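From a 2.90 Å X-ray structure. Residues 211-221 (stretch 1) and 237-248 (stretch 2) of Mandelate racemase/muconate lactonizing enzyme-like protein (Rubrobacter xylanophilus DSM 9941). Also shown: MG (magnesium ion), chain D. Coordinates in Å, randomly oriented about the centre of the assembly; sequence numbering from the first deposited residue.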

# COMPACT_ATOMS: atom_id res chain seq x y z
N VAL B 211 -0.39 28.16 24.99
CA VAL B 211 -0.96 27.62 23.76
C VAL B 211 -0.05 26.46 23.38
O VAL B 211 1.17 26.55 23.54
CB VAL B 211 -0.93 28.66 22.63
CG1 VAL B 211 -1.49 28.05 21.36
CG2 VAL B 211 -1.72 29.88 23.03
N GLU B 212 -0.63 25.37 22.89
CA GLU B 212 0.19 24.24 22.52
C GLU B 212 0.59 24.20 21.05
O GLU B 212 -0.24 24.24 20.14
CB GLU B 212 -0.50 22.94 22.93
CG GLU B 212 -0.67 22.82 24.42
CD GLU B 212 -0.97 21.41 24.85
OE1 GLU B 212 -2.08 20.92 24.56
OE2 GLU B 212 -0.09 20.79 25.47
N VAL B 213 1.89 24.13 20.81
CA VAL B 213 2.38 24.10 19.45
C VAL B 213 3.23 22.89 19.09
O VAL B 213 4.22 22.57 19.74
CB VAL B 213 3.15 25.41 19.14
CG1 VAL B 213 4.01 25.79 20.31
CG2 VAL B 213 3.98 25.24 17.89
N ALA B 214 2.80 22.21 18.03
CA ALA B 214 3.49 21.03 17.51
C ALA B 214 4.07 21.40 16.15
O ALA B 214 3.56 22.29 15.47
CB ALA B 214 2.52 19.86 17.38
N ILE B 215 5.15 20.71 15.77
CA ILE B 215 5.88 20.96 14.53
C ILE B 215 6.11 19.73 13.64
O ILE B 215 6.59 18.70 14.11
CB ILE B 215 7.24 21.59 14.88
CG1 ILE B 215 7.00 22.98 15.48
CG2 ILE B 215 8.16 21.61 13.67
CD1 ILE B 215 8.26 23.67 15.97
N ASP B 216 5.79 19.86 12.35
CA ASP B 216 5.93 18.77 11.40
C ASP B 216 7.19 18.94 10.56
O ASP B 216 7.50 20.04 10.12
CB ASP B 216 4.72 18.74 10.46
CG ASP B 216 4.55 17.40 9.74
OD1 ASP B 216 5.54 16.67 9.52
OD2 ASP B 216 3.40 17.10 9.35
N MSE B 217 7.90 17.84 10.34
CA MSE B 217 9.11 17.84 9.53
C MSE B 217 8.89 17.07 8.23
O MSE B 217 9.80 16.91 7.43
CB MSE B 217 10.27 17.22 10.29
CG MSE B 217 10.71 18.00 11.51
SE MSE B 217 12.51 17.46 12.20
CE MSE B 217 11.96 16.47 13.75
N HIS B 218 7.67 16.59 8.04
CA HIS B 218 7.29 15.84 6.85
C HIS B 218 8.29 14.75 6.47
O HIS B 218 8.47 14.45 5.29
CB HIS B 218 7.06 16.80 5.68
CG HIS B 218 5.79 17.59 5.83
ND1 HIS B 218 5.76 18.97 5.78
CD2 HIS B 218 4.53 17.20 6.10
CE1 HIS B 218 4.54 19.38 6.03
NE2 HIS B 218 3.77 18.33 6.23
N GLY B 219 8.92 14.18 7.49
CA GLY B 219 9.91 13.12 7.35
C GLY B 219 10.81 13.19 6.14
O GLY B 219 10.65 12.42 5.20
N ARG B 220 11.78 14.10 6.18
CA ARG B 220 12.68 14.28 5.04
C ARG B 220 14.16 14.21 5.40
O ARG B 220 14.99 14.42 4.52
CB ARG B 220 12.47 15.66 4.39
CG ARG B 220 11.07 16.21 4.38
CD ARG B 220 10.30 15.82 3.15
NE ARG B 220 9.10 16.63 3.02
CZ ARG B 220 8.19 16.47 2.06
NH1 ARG B 220 8.35 15.52 1.14
NH2 ARG B 220 7.13 17.25 2.03
N PHE B 221 14.50 13.91 6.65
CA PHE B 221 15.92 13.94 7.02
C PHE B 221 16.62 12.71 7.56
O PHE B 221 16.00 11.79 8.08
CB PHE B 221 16.15 15.11 7.97
CG PHE B 221 15.35 16.31 7.60
CD1 PHE B 221 14.00 16.40 7.96
CD2 PHE B 221 15.90 17.32 6.82
CE1 PHE B 221 13.24 17.48 7.55
CE2 PHE B 221 15.14 18.41 6.40
CZ PHE B 221 13.81 18.49 6.76
MG MG D . 1.77 15.65 8.81
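Stretch 2 237-248: GLLWLEEPTPPE

Stretch 2 runs parallel to stretch 1, and the two bury 905 Å² between them. Residues 212-216 form a strand. In stretch 2, Leu241 and Glu242 are in strand conformation, and the chain beyond them continues as loop. Ile215 pairs with Leu241 (CA to CA 5.1 Å) and Asp216 with Glu242 (CA to CA 4.4 Å). Further along, the CA atoms of Gly219 and Thr245 are 4.3 Å apart, so the two chains stay together past the strands.

Backbone hydrogen bonds hold this register. Leu239 N donates to Val213 O at 2.8 Å, and Ile215 N to Trp240 O at 3.3 Å. Glu242 N donates to Ile215 O at 2.7 Å, and Met217 N to Glu242 O at 2.9 Å. Donors thus alternate between the chains, as expected for parallel pairing. In the loops, Phe221 N reaches Pro244 O at 3.2 Å. Gly219 N makes a weak bond to Glu243 O. Gly219 has positive phi, and a CB there would clash with Thr245 O.

Asp216 and Glu242 project from the same face of the sheet and share the magnesium ion. Asp216 OD2 and Glu242 OE2 each lie 2.2 Å from MG; a further ligand comes from elsewhere in the structure. Asp216 OD2 and Glu242 OE2 are 2.5 Å apart; both bind the metal, and no hydrogen bond joins them. Asp216 OD1 instead accepts His218 N at 2.6 Å, within its own stretch.

On the face bearing Ile215 and Leu241, the contacts are apolar. Ile215 CG2 is 3.9 Å from Leu241 CD1, and Ile215 CD1 is 3.7 Å from Leu238 CD2. On the Asp216 side of the strand, Ala214 CB packs against Leu239 CB at 3.8 Å. It also sits over one face of the Trp240 ring, in a CH-pi contact, with Trp240 CE2 3.8 Å from Ala214 CB.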

# COMPACT_ATOMS: atom_id res chain seq x y z
N GLY B 237 9.54 23.58 24.50
CA GLY B 237 8.44 22.79 25.04
C GLY B 237 7.36 22.50 24.02
O GLY B 237 6.18 22.73 24.28
N LEU B 238 7.74 21.99 22.86
CA LEU B 238 6.78 21.68 21.81
C LEU B 238 5.78 20.63 22.27
O LEU B 238 6.02 19.89 23.22
CB LEU B 238 7.49 21.14 20.56
CG LEU B 238 8.66 21.92 19.99
CD1 LEU B 238 9.17 21.19 18.77
CD2 LEU B 238 8.23 23.33 19.62
N LEU B 239 4.64 20.56 21.59
CA LEU B 239 3.62 19.57 21.93
C LEU B 239 4.25 18.23 21.54
O LEU B 239 4.13 17.22 22.25
CB LEU B 239 2.33 19.83 21.13
CG LEU B 239 1.15 18.89 21.41
CD1 LEU B 239 0.91 18.79 22.90
CD2 LEU B 239 -0.09 19.39 20.72
N TRP B 240 4.93 18.25 20.40
CA TRP B 240 5.63 17.10 19.88
C TRP B 240 6.33 17.53 18.61
O TRP B 240 6.11 18.63 18.11
CB TRP B 240 4.66 15.94 19.58
CG TRP B 240 3.85 16.08 18.34
CD1 TRP B 240 4.32 16.19 17.05
CD2 TRP B 240 2.43 16.06 18.24
NE1 TRP B 240 3.27 16.23 16.17
CE2 TRP B 240 2.10 16.15 16.87
CE3 TRP B 240 1.39 15.96 19.18
CZ2 TRP B 240 0.77 16.15 16.41
CZ3 TRP B 240 0.07 15.96 18.73
CH2 TRP B 240 -0.22 16.06 17.35
N LEU B 241 7.19 16.65 18.11
CA LEU B 241 7.93 16.90 16.88
C LEU B 241 7.54 15.76 15.95
O LEU B 241 7.81 14.59 16.24
CB LEU B 241 9.42 16.90 17.19
CG LEU B 241 10.36 17.29 16.05
CD1 LEU B 241 9.86 18.55 15.38
CD2 LEU B 241 11.76 17.48 16.60
N GLU B 242 6.90 16.11 14.83
CA GLU B 242 6.39 15.16 13.84
C GLU B 242 7.35 14.68 12.75
O GLU B 242 7.99 15.47 12.06
CB GLU B 242 5.13 15.77 13.19
CG GLU B 242 4.19 14.81 12.45
CD GLU B 242 2.85 15.46 12.08
OE1 GLU B 242 2.19 16.03 12.97
OE2 GLU B 242 2.44 15.41 10.90
N GLU B 243 7.43 13.37 12.60
CA GLU B 243 8.25 12.72 11.58
C GLU B 243 9.59 13.32 11.16
O GLU B 243 9.68 13.91 10.09
CB GLU B 243 7.43 12.51 10.30
CG GLU B 243 6.10 11.79 10.47
CD GLU B 243 5.32 11.71 9.16
OE1 GLU B 243 5.12 12.78 8.54
OE2 GLU B 243 4.90 10.60 8.76
N PRO B 244 10.64 13.18 11.97
CA PRO B 244 11.93 13.75 11.56
C PRO B 244 12.56 12.92 10.44
O PRO B 244 13.27 13.44 9.59
CB PRO B 244 12.76 13.69 12.82
CG PRO B 244 12.20 12.51 13.54
CD PRO B 244 10.71 12.71 13.36
N THR B 245 12.30 11.62 10.42
CA THR B 245 12.88 10.77 9.39
C THR B 245 11.82 10.20 8.48
O THR B 245 10.63 10.28 8.79
CB THR B 245 13.72 9.60 10.02
OG1 THR B 245 12.96 8.94 11.05
CG2 THR B 245 15.03 10.12 10.58
N PRO B 246 12.23 9.63 7.33
CA PRO B 246 11.33 9.02 6.34
C PRO B 246 10.48 7.93 7.00
O PRO B 246 10.95 7.24 7.91
CB PRO B 246 12.30 8.45 5.30
CG PRO B 246 13.44 9.39 5.37
CD PRO B 246 13.62 9.61 6.85
N PRO B 247 9.22 7.78 6.56
CA PRO B 247 8.27 6.80 7.10
C PRO B 247 8.51 5.30 6.90
O PRO B 247 7.71 4.49 7.34
CB PRO B 247 6.93 7.26 6.50
CG PRO B 247 7.32 7.86 5.20
CD PRO B 247 8.56 8.65 5.57
N GLU B 248 9.61 4.93 6.27
CA GLU B 248 9.88 3.52 6.05
C GLU B 248 10.44 2.80 7.28
O GLU B 248 9.81 1.89 7.82
CB GLU B 248 10.84 3.34 4.88
CG GLU B 248 10.37 3.90 3.56
CD GLU B 248 10.44 5.41 3.52
OE1 GLU B 248 9.35 6.04 3.45
OE2 GLU B 248 11.56 5.96 3.55